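Local atomic coordinates of ATP-dependent Clp endopeptidase (Clostridium difficile, PDB entry 3FES), a protein that probably acts as a ClpC-type AAA+ chaperone that unfolds proteins with ATP for a partner peptidase, its amino-terminal domain binding adaptors and substrates. Residues K65-M69 with E70-E74; L90-S93 with G94-N98; A137-T140 with I141-G145. All coordinates share one frame; numbering follows the deposited sequence.

Interaction 1: K65-M69 with E70-E74; sequences KIVDM and EGKGE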
ATOM      1  N   LYS A  65     -13.767  -1.867  -4.704  1.00 31.61           N
ATOM      2  CA  LYS A  65     -13.131  -1.508  -5.979  1.00 31.38           C
ATOM      3  C   LYS A  65     -12.199  -2.606  -6.486  1.00 30.56           C
ATOM      4  O   LYS A  65     -12.130  -2.870  -7.691  1.00 29.78           O
ATOM      5  CB  LYS A  65     -12.365  -0.184  -5.871  1.00 32.31           C
ATOM      6  CG  LYS A  65     -13.243   1.081  -5.774  1.00 34.49           C
ATOM      7  CD  LYS A  65     -14.308   1.202  -6.891  1.00 37.36           C
ATOM      8  CE  LYS A  65     -13.704   1.007  -8.294  1.00 40.41           C
ATOM      9  NZ  LYS A  65     -14.741   1.034  -9.369  1.00 44.53           N
ATOM     10  N   ILE A  66     -11.504  -3.253  -5.556  1.00 29.57           N
ATOM     11  CA  ILE A  66     -10.616  -4.342  -5.899  1.00 29.13           C
ATOM     12  C   ILE A  66     -11.441  -5.483  -6.481  1.00 29.13           C
ATOM     13  O   ILE A  66     -11.115  -5.991  -7.552  1.00 28.60           O
ATOM     14  CB  ILE A  66      -9.795  -4.812  -4.684  1.00 28.51           C
ATOM     15  CG1 ILE A  66      -8.750  -3.749  -4.323  1.00 27.94           C
ATOM     16  CG2 ILE A  66      -9.101  -6.161  -4.982  1.00 28.92           C
ATOM     17  CD1 ILE A  66      -8.004  -4.079  -2.965  1.00 25.18           C
ATOM     18  N   VAL A  67     -12.524  -5.848  -5.788  1.00 29.38           N
ATOM     19  CA  VAL A  67     -13.449  -6.874  -6.287  1.00 29.94           C
ATOM     20  C   VAL A  67     -14.071  -6.499  -7.647  1.00 31.05           C
ATOM     21  O   VAL A  67     -14.092  -7.329  -8.562  1.00 30.18           O
ATOM     22  CB  VAL A  67     -14.499  -7.294  -5.227  1.00 30.48           C
ATOM     23  CG1 VAL A  67     -15.566  -8.306  -5.833  1.00 28.98           C
ATOM     24  CG2 VAL A  67     -13.795  -7.936  -4.033  1.00 29.85           C
ATOM     25  N   ASP A  68     -14.510  -5.250  -7.808  1.00 32.16           N
ATOM     26  CA  ASP A  68     -15.058  -4.791  -9.098  1.00 33.51           C
ATOM     27  C   ASP A  68     -14.089  -5.069 -10.234  1.00 33.37           C
ATOM     28  O   ASP A  68     -14.501  -5.383 -11.345  1.00 33.36           O
ATOM     29  CB  ASP A  68     -15.323  -3.271  -9.107  1.00 34.82           C
ATOM     30  CG  ASP A  68     -16.471  -2.849  -8.214  1.00 38.08           C
ATOM     31  OD1 ASP A  68     -17.325  -3.708  -7.840  1.00 40.76           O
ATOM     32  OD2 ASP A  68     -16.504  -1.631  -7.881  1.00 42.59           O
HETATM   33  N   MSE A  69     -12.800  -4.920  -9.954  1.00 33.10           N
HETATM   34  CA  MSE A  69     -11.778  -4.912 -10.988  1.00 33.10           C
HETATM   35  C   MSE A  69     -11.146  -6.269 -11.227  1.00 33.15           C
HETATM   36  O   MSE A  69     -10.742  -6.569 -12.336  1.00 33.62           O
HETATM   37  CB  MSE A  69     -10.703  -3.900 -10.623  1.00 33.67           C
HETATM   38  CG  MSE A  69     -11.239  -2.456 -10.570  1.00 35.85           C
HETATM   39 SE   MSE A  69      -9.832  -1.231 -10.006  0.70 37.53          SE
HETATM   40  CE  MSE A  69      -9.050  -1.100 -11.716  1.00 35.31           C
ATOM     41  N   GLU A  70     -11.085  -7.088 -10.185  1.00 32.18           N
ATOM     42  CA  GLU A  70     -10.322  -8.324 -10.201  1.00 32.11           C
ATOM     43  C   GLU A  70     -11.153  -9.547  -9.938  1.00 30.88           C
ATOM     44  O   GLU A  70     -10.680 -10.672 -10.172  1.00 29.77           O
ATOM     45  CB  GLU A  70      -9.292  -8.306  -9.068  1.00 32.58           C
ATOM     46  CG  GLU A  70      -8.133  -7.461  -9.309  1.00 36.57           C
ATOM     47  CD  GLU A  70      -7.035  -7.843  -8.365  1.00 40.09           C
ATOM     48  OE1 GLU A  70      -6.447  -8.940  -8.515  1.00 45.51           O
ATOM     49  OE2 GLU A  70      -6.775  -7.070  -7.448  1.00 41.81           O
ATOM     50  N   GLY A  71     -12.351  -9.333  -9.387  1.00 30.20           N
ATOM     51  CA  GLY A  71     -13.228 -10.415  -8.958  1.00 30.72           C
ATOM     52  C   GLY A  71     -12.751 -10.962  -7.618  1.00 31.14           C
ATOM     53  O   GLY A  71     -11.746 -10.501  -7.079  1.00 31.40           O
ATOM     54  N   LYS A  72     -13.474 -11.935  -7.082  1.00 31.46           N
ATOM     55  CA  LYS A  72     -13.029 -12.640  -5.886  1.00 32.25           C
ATOM     56  C   LYS A  72     -13.327 -14.122  -5.956  1.00 31.96           C
ATOM     57  O   LYS A  72     -14.285 -14.541  -6.610  1.00 32.32           O
ATOM     58  CB  LYS A  72     -13.554 -11.988  -4.590  1.00 32.91           C
ATOM     59  CG  LYS A  72     -15.028 -12.018  -4.362  1.00 34.72           C
ATOM     60  CD  LYS A  72     -15.353 -11.377  -3.002  1.00 38.55           C
ATOM     61  CE  LYS A  72     -16.695 -11.830  -2.439  1.00 40.60           C
ATOM     62  NZ  LYS A  72     -16.876 -11.332  -1.021  1.00 43.34           N
ATOM     63  N   GLY A  73     -12.478 -14.920  -5.324  1.00 31.17           N
ATOM     64  CA  GLY A  73     -12.617 -16.373  -5.338  1.00 31.60           C
ATOM     65  C   GLY A  73     -12.640 -16.861  -3.915  1.00 32.24           C
ATOM     66  O   GLY A  73     -12.695 -16.057  -3.002  1.00 32.18           O
ATOM     67  N   GLU A  74     -12.601 -18.169  -3.706  1.00 33.22           N
ATOM     68  CA  GLU A  74     -12.662 -18.697  -2.338  1.00 34.96           C
ATOM     69  C   GLU A  74     -11.390 -18.382  -1.547  1.00 35.64           C
ATOM     70  O   GLU A  74     -10.330 -18.186  -2.139  1.00 35.05           O
ATOM     71  CB  GLU A  74     -12.917 -20.193  -2.365  1.00 34.79           C
ATOM     72  CG  GLU A  74     -14.335 -20.557  -2.827  1.00 37.11           C
ATOM     73  CD  GLU A  74     -14.439 -21.987  -3.318  1.00 39.29           C
ATOM     74  OE1 GLU A  74     -13.644 -22.377  -4.202  1.00 40.66           O
ATOM     75  OE2 GLU A  74     -15.325 -22.723  -2.824  1.00 40.11           O
TER
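Val67 and Gly71 meet where helix 59-70 ends at a glycine of positive phi, just past the last helical residue. Gly71 is the first residue to leave helical geometry, and its phi of 78° turns the chain out of the helix. The helix belongs to the mostly helical Clp amino-terminal domain.

Backbone hydrogen bonds make up the first group. Glu70 N donates to Ile66 O over 2.9 Å, the donor lying nearly along the C=O axis. Gly71 N reaches Val67 O at 2.8 Å and comes in tilted from the carbonyl plane. Glu70 N also makes a weak bond to Val67 O. The last turn is therefore closed just before the chain straightens. Beyond it, Gly71 O is hydrogen-bonded to NE2 of His28, and the backbone of Gly73 to that of Leu26. These bonds tie the departing chain to the loop that holds Leu26 and His28.

Charged groups form the second set. Within the helix, Lys65 NZ and Asp68 OD2 form a long salt bridge of 3.5 Å. Lys65 also makes a cation-pi contact with Tyr128.

The third group is side-chain packing. Ile66 and Glu70 run side by side in the same direction. The Glu70 chain is extended, which carries its carboxylate up beside the isoleucine: OE2 lies 3.5 Å from Ile66 CG2. OE2 is also close to Glu34 OE2, and these like charges may raise the pKa of one carboxylate. Lys72 crosses Val67 with its aliphatic part. Its CG is 4.0 Å from Val67 CG1, while its CD rests 3.9 Å from Val67 CG2.

Interaction 2: L90-S93 with G94-N98; sequences LELS and GMFAN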
ATOM      1  N   LEU A  90       8.293  -2.168  -2.907  1.00 21.22           N
ATOM      2  CA  LEU A  90       9.019  -2.299  -1.644  1.00 22.02           C
ATOM      3  C   LEU A  90      10.480  -1.872  -1.756  1.00 22.15           C
ATOM      4  O   LEU A  90      11.013  -1.272  -0.842  1.00 21.21           O
ATOM      5  CB  LEU A  90       8.900  -3.703  -1.067  1.00 21.15           C
ATOM      6  CG  LEU A  90       7.456  -4.073  -0.700  1.00 23.07           C
ATOM      7  CD1 LEU A  90       7.485  -5.512  -0.160  1.00 24.87           C
ATOM      8  CD2 LEU A  90       6.774  -3.122   0.331  1.00 23.89           C
ATOM      9  N   GLU A  91      11.140  -2.247  -2.845  1.00 22.36           N
ATOM     10  CA  GLU A  91      12.492  -1.765  -3.123  1.00 23.89           C
ATOM     11  C   GLU A  91      12.535  -0.241  -3.197  1.00 24.38           C
ATOM     12  O   GLU A  91      13.417   0.388  -2.592  1.00 24.47           O
ATOM     13  CB  GLU A  91      12.995  -2.418  -4.410  1.00 24.64           C
ATOM     14  CG  GLU A  91      14.356  -2.044  -4.866  1.00 28.86           C
ATOM     15  CD  GLU A  91      14.684  -2.783  -6.175  1.00 36.97           C
ATOM     16  OE1 GLU A  91      14.013  -2.542  -7.202  1.00 39.80           O
ATOM     17  OE2 GLU A  91      15.602  -3.609  -6.165  1.00 38.47           O
ATOM     18  N   LEU A  92      11.584   0.360  -3.900  1.00 23.09           N
ATOM     19  CA  LEU A  92      11.504   1.814  -3.942  1.00 24.25           C
ATOM     20  C   LEU A  92      11.270   2.498  -2.571  1.00 24.38           C
ATOM     21  O   LEU A  92      11.820   3.569  -2.296  1.00 24.53           O
ATOM     22  CB  LEU A  92      10.385   2.205  -4.893  1.00 25.04           C
ATOM     23  CG  LEU A  92      10.295   3.632  -5.454  1.00 29.53           C
ATOM     24  CD1 LEU A  92      11.605   4.081  -6.115  1.00 31.25           C
ATOM     25  CD2 LEU A  92       9.158   3.648  -6.471  1.00 29.09           C
ATOM     26  N   SER A  93      10.459   1.880  -1.724  1.00 24.08           N
ATOM     27  CA  SER A  93      10.279   2.423  -0.374  1.00 23.42           C
ATOM     28  C   SER A  93      11.632   2.492   0.360  1.00 23.71           C
ATOM     29  O   SER A  93      11.864   3.455   1.094  1.00 23.14           O
ATOM     30  CB  SER A  93       9.210   1.637   0.372  1.00 24.07           C
ATOM     31  OG  SER A  93       9.704   0.378   0.801  1.00 22.49           O
ATOM     32  N   GLY A  94      12.514   1.489   0.184  1.00 22.18           N
ATOM     33  CA  GLY A  94      13.877   1.567   0.745  1.00 22.50           C
ATOM     34  C   GLY A  94      14.711   2.688   0.127  1.00 23.87           C
ATOM     35  O   GLY A  94      15.463   3.413   0.818  1.00 23.65           O
HETATM   36  N   MSE A  95      14.622   2.824  -1.197  1.00 22.69           N
HETATM   37  CA  MSE A  95      15.275   3.916  -1.874  1.00 23.55           C
HETATM   38  C   MSE A  95      14.850   5.285  -1.351  1.00 23.62           C
HETATM   39  O   MSE A  95      15.706   6.155  -1.183  1.00 23.51           O
HETATM   40  CB  MSE A  95      15.053   3.801  -3.390  1.00 22.97           C
HETATM   41  CG  MSE A  95      15.622   2.480  -3.831  1.00 24.12           C
HETATM   42 SE   MSE A  95      15.299   2.094  -5.758  0.75 32.04          SE
HETATM   43  CE  MSE A  95      16.673   0.704  -5.892  1.00 36.72           C
ATOM     44  N   PHE A  96      13.565   5.470  -1.094  1.00 23.65           N
ATOM     45  CA  PHE A  96      13.072   6.757  -0.575  1.00 24.67           C
ATOM     46  C   PHE A  96      13.611   7.011   0.848  1.00 25.12           C
ATOM     47  O   PHE A  96      14.102   8.126   1.176  1.00 24.77           O
ATOM     48  CB  PHE A  96      11.546   6.770  -0.537  1.00 26.69           C
ATOM     49  CG  PHE A  96      10.912   7.234  -1.804  1.00 27.25           C
ATOM     50  CD1 PHE A  96      11.117   8.553  -2.253  1.00 30.64           C
ATOM     51  CD2 PHE A  96      10.062   6.395  -2.520  1.00 28.28           C
ATOM     52  CE1 PHE A  96      10.513   9.000  -3.436  1.00 30.96           C
ATOM     53  CE2 PHE A  96       9.463   6.813  -3.714  1.00 28.48           C
ATOM     54  CZ  PHE A  96       9.670   8.108  -4.169  1.00 31.33           C
ATOM     55  N   ALA A  97      13.570   5.973   1.690  1.00 23.29           N
ATOM     56  CA  ALA A  97      14.080   6.129   3.059  1.00 24.08           C
ATOM     57  C   ALA A  97      15.575   6.453   3.063  1.00 24.40           C
ATOM     58  O   ALA A  97      16.039   7.272   3.875  1.00 24.62           O
ATOM     59  CB  ALA A  97      13.845   4.857   3.864  1.00 24.32           C
ATOM     60  N   ASN A  98      16.332   5.827   2.162  1.00 24.07           N
ATOM     61  CA  ASN A  98      17.759   6.129   2.055  1.00 26.74           C
ATOM     62  C   ASN A  98      18.059   7.515   1.487  1.00 27.82           C
ATOM     63  O   ASN A  98      19.027   8.153   1.917  1.00 28.22           O
ATOM     64  CB  ASN A  98      18.519   5.027   1.309  1.00 25.92           C
ATOM     65  CG  ASN A  98      18.666   3.769   2.149  1.00 27.51           C
ATOM     66  OD1 ASN A  98      18.350   2.672   1.694  1.00 31.35           O
ATOM     67  ND2 ASN A  98      19.132   3.923   3.389  1.00 24.61           N
TER
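Glu91 and Met95 face each other across one regular turn, with Met95 N donating to Glu91 O at 3.1 Å in the carbonyl plane. The next two bonds continue the pattern. Phe96 N binds Leu92 O at 2.8 Å, and Ala97 N binds Ser93 O at 3.1 Å. The bond from Gly94 N to Leu90 O is weak. The backbone is thus helical without a break through both segments.

Leu90 O has a second donor. The Ser93 hydroxyl, set between its own backbone N and carbonyl carbon (chi1 76°), points back along the helix, and OG donates to Leu90 O at 2.7 Å. A buried polar group is satisfied in this way inside its own helix.

All of this lies in helix 84-99 of the Clp amino-terminal domain, whose inner side rests on helix 107-117. Ser93 touches Ile110 there, and Leu92 touches Ala113. Phe8 also packs on Leu90 and Ser93.

The other pairs are three or four residues apart. Leu92 crosses Phe96 at an angle, its CG 3.7 Å from ring atom CE2, and both side chains also touch Gln116. Leu92 CD1 lies 4.2 Å from the selenium of selenomethionine Met95. On the exposed side, Glu91 and Met95 run alongside each other. The extended Met95 chain brings its terminal methyl CE to 3.7 Å from Glu91 CG.

Interaction 3: A137-T140 with I141-G145; sequences AQLT and IDMMG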
ATOM      1  N   ALA A 137      -0.087  15.103  -1.992  1.00 21.59           N
ATOM      2  CA  ALA A 137       0.021  16.331  -1.220  1.00 22.18           C
ATOM      3  C   ALA A 137      -0.103  16.053   0.277  1.00 21.58           C
ATOM      4  O   ALA A 137       0.700  16.535   1.055  1.00 21.29           O
ATOM      5  CB  ALA A 137      -1.038  17.342  -1.677  1.00 19.70           C
ATOM      6  N   GLN A 138      -1.108  15.277   0.660  1.00 22.05           N
ATOM      7  CA  GLN A 138      -1.400  14.995   2.075  1.00 22.16           C
ATOM      8  C   GLN A 138      -0.253  14.186   2.687  1.00 22.40           C
ATOM      9  O   GLN A 138       0.141  14.398   3.841  1.00 22.47           O
ATOM     10  CB  GLN A 138      -2.692  14.175   2.207  1.00 22.22           C
ATOM     11  CG  GLN A 138      -3.107  13.946   3.667  1.00 22.00           C
ATOM     12  CD  GLN A 138      -3.616  15.207   4.290  1.00 22.51           C
ATOM     13  OE1 GLN A 138      -4.589  15.779   3.805  1.00 23.12           O
ATOM     14  NE2 GLN A 138      -2.961  15.672   5.382  1.00 22.13           N
ATOM     15  N   LEU A 139       0.287  13.269   1.891  1.00 22.08           N
ATOM     16  CA  LEU A 139       1.412  12.440   2.337  1.00 22.12           C
ATOM     17  C   LEU A 139       2.636  13.325   2.518  1.00 21.57           C
ATOM     18  O   LEU A 139       3.361  13.189   3.479  1.00 21.15           O
ATOM     19  CB  LEU A 139       1.710  11.323   1.335  1.00 21.31           C
ATOM     20  CG  LEU A 139       2.940  10.417   1.622  1.00 24.17           C
ATOM     21  CD1 LEU A 139       2.881   9.729   2.987  1.00 22.51           C
ATOM     22  CD2 LEU A 139       3.135   9.379   0.458  1.00 25.68           C
ATOM     23  N   THR A 140       2.851  14.246   1.595  1.00 21.78           N
ATOM     24  CA  THR A 140       3.998  15.132   1.670  1.00 22.47           C
ATOM     25  C   THR A 140       3.919  16.044   2.891  1.00 22.47           C
ATOM     26  O   THR A 140       4.947  16.248   3.576  1.00 22.82           O
ATOM     27  CB  THR A 140       4.086  16.008   0.413  1.00 22.95           C
ATOM     28  OG1 THR A 140       4.259  15.155  -0.725  1.00 24.85           O
ATOM     29  CG2 THR A 140       5.291  16.960   0.472  1.00 23.54           C
ATOM     30  N   ILE A 141       2.740  16.611   3.173  1.00 21.21           N
ATOM     31  CA  ILE A 141       2.681  17.461   4.367  1.00 22.16           C
ATOM     32  C   ILE A 141       2.795  16.620   5.635  1.00 22.40           C
ATOM     33  O   ILE A 141       3.413  17.038   6.609  1.00 22.38           O
ATOM     34  CB  ILE A 141       1.503  18.497   4.438  1.00 22.18           C
ATOM     35  CG1 ILE A 141       0.139  17.828   4.640  1.00 21.95           C
ATOM     36  CG2 ILE A 141       1.518  19.477   3.263  1.00 21.14           C
ATOM     37  CD1 ILE A 141      -0.852  18.775   5.350  1.00 21.29           C
ATOM     38  N   ASP A 142       2.218  15.414   5.610  1.00 23.52           N
ATOM     39  CA  ASP A 142       2.284  14.540   6.781  1.00 26.23           C
ATOM     40  C   ASP A 142       3.698  14.075   7.082  1.00 27.74           C
ATOM     41  O   ASP A 142       3.968  13.618   8.188  1.00 28.24           O
ATOM     42  CB  ASP A 142       1.361  13.336   6.625  1.00 25.84           C
ATOM     43  CG  ASP A 142      -0.080  13.688   6.894  1.00 27.75           C
ATOM     44  OD1 ASP A 142      -0.392  14.879   6.987  1.00 27.43           O
ATOM     45  OD2 ASP A 142      -0.903  12.778   6.996  1.00 32.20           O
HETATM   46  N   MSE A 143       4.578  14.159   6.094  1.00 28.99           N
HETATM   47  CA  MSE A 143       5.979  13.810   6.310  1.00 29.66           C
HETATM   48  C   MSE A 143       6.870  15.023   6.653  1.00 30.68           C
HETATM   49  O   MSE A 143       8.102  14.892   6.734  1.00 30.68           O
HETATM   50  CB  MSE A 143       6.530  13.077   5.089  1.00 28.86           C
HETATM   51  CG  MSE A 143       5.881  11.718   4.861  1.00 29.00           C
HETATM   52 SE   MSE A 143       6.548  10.901   3.262  0.85 28.57          SE
HETATM   53  CE  MSE A 143       8.424  10.712   3.854  1.00 29.38           C
HETATM   54  N   MSE A 144       6.271  16.196   6.848  1.00 31.05           N
HETATM   55  CA  MSE A 144       7.065  17.375   7.178  1.00 32.00           C
HETATM   56  C   MSE A 144       7.411  17.400   8.653  1.00 34.18           C
HETATM   57  O   MSE A 144       6.739  16.764   9.483  1.00 35.17           O
HETATM   58  CB  MSE A 144       6.346  18.668   6.790  1.00 30.53           C
HETATM   59  CG  MSE A 144       6.290  18.925   5.291  1.00 25.55           C
HETATM   60 SE   MSE A 144       5.098  20.335   4.898  0.85 25.06          SE
HETATM   61  CE  MSE A 144       6.154  21.895   5.400  1.00 25.28           C
ATOM     62  N   GLY A 145       8.431  18.191   8.977  1.00 36.70           N
ATOM     63  CA  GLY A 145       8.921  18.333  10.355  1.00 38.69           C
ATOM     64  C   GLY A 145      10.443  18.393  10.367  1.00 40.29           C
ATOM     65  O   GLY A 145      11.110  17.809   9.484  1.00 41.50           O
TER
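Gln138 starts out opposite its backbone N (chi1 -175°) and then bends at CG (chi2 72°), which swings its amide forward toward Asp142, one turn on. The Asp142 carboxylate is placed beside its own backbone N. Gln138 NE2 then donates to Asp142 OD1 at 3.1 Å. The acceptor lies in the amide plane of Gln138, but the amide comes at OD1 from above the carboxylate plane. The two flat groups are turned 60° apart. Ile141 borders the same amide, with CD1 3.8 Å from NE2.

This side-chain bond spans the final turn of helix 132-142, the last helix of the Clp amino-terminal domain. Backbone bonds run with it: Ile141 N to Ala137 O and Asp142 N to Gln138 O, each 2.9 Å. After them the helix ends. Met143, the first residue to leave helical angles, gives only weak bonds from its N, to Leu139 O and to Thr140 O. Met144 N still reaches Ile141 O at 3.0 Å.

Thr140 OG1 is hydrogen-bonded to Leu136 O, one turn back. On the inner side, Leu139 and selenomethionine Met143 point the same way. The Met143 selenium touches Leu139 CD1 at 3.9 Å, and both side chains pack on Glu108 and Leu112 of helix 107-117. Asp142 also rests against Ile47 and Val51 of helix 47-55.

How the interactions relate
The three contacts follow one another along the chain, and none touches another. Interaction 1 lies on the opposite side of the chain's centre from the other two. Its centre is about 29 Å from that of interaction 2 and about 31 Å from that of interaction 3. Interactions 2 and 3 are closer: their centres are about 17 Å apart and their nearest atoms about 7 Å. Helix 107-117 joins them, since side chains of both pack on it. A bound magnesium ion lies about 10 Å from the side chain of Ala97 in interaction 2 and about 10 Å from that of Met143 in interaction 3. Neither side chain is near enough to bind it. Interaction 1 packs instead on helices 33-43 and 120-129.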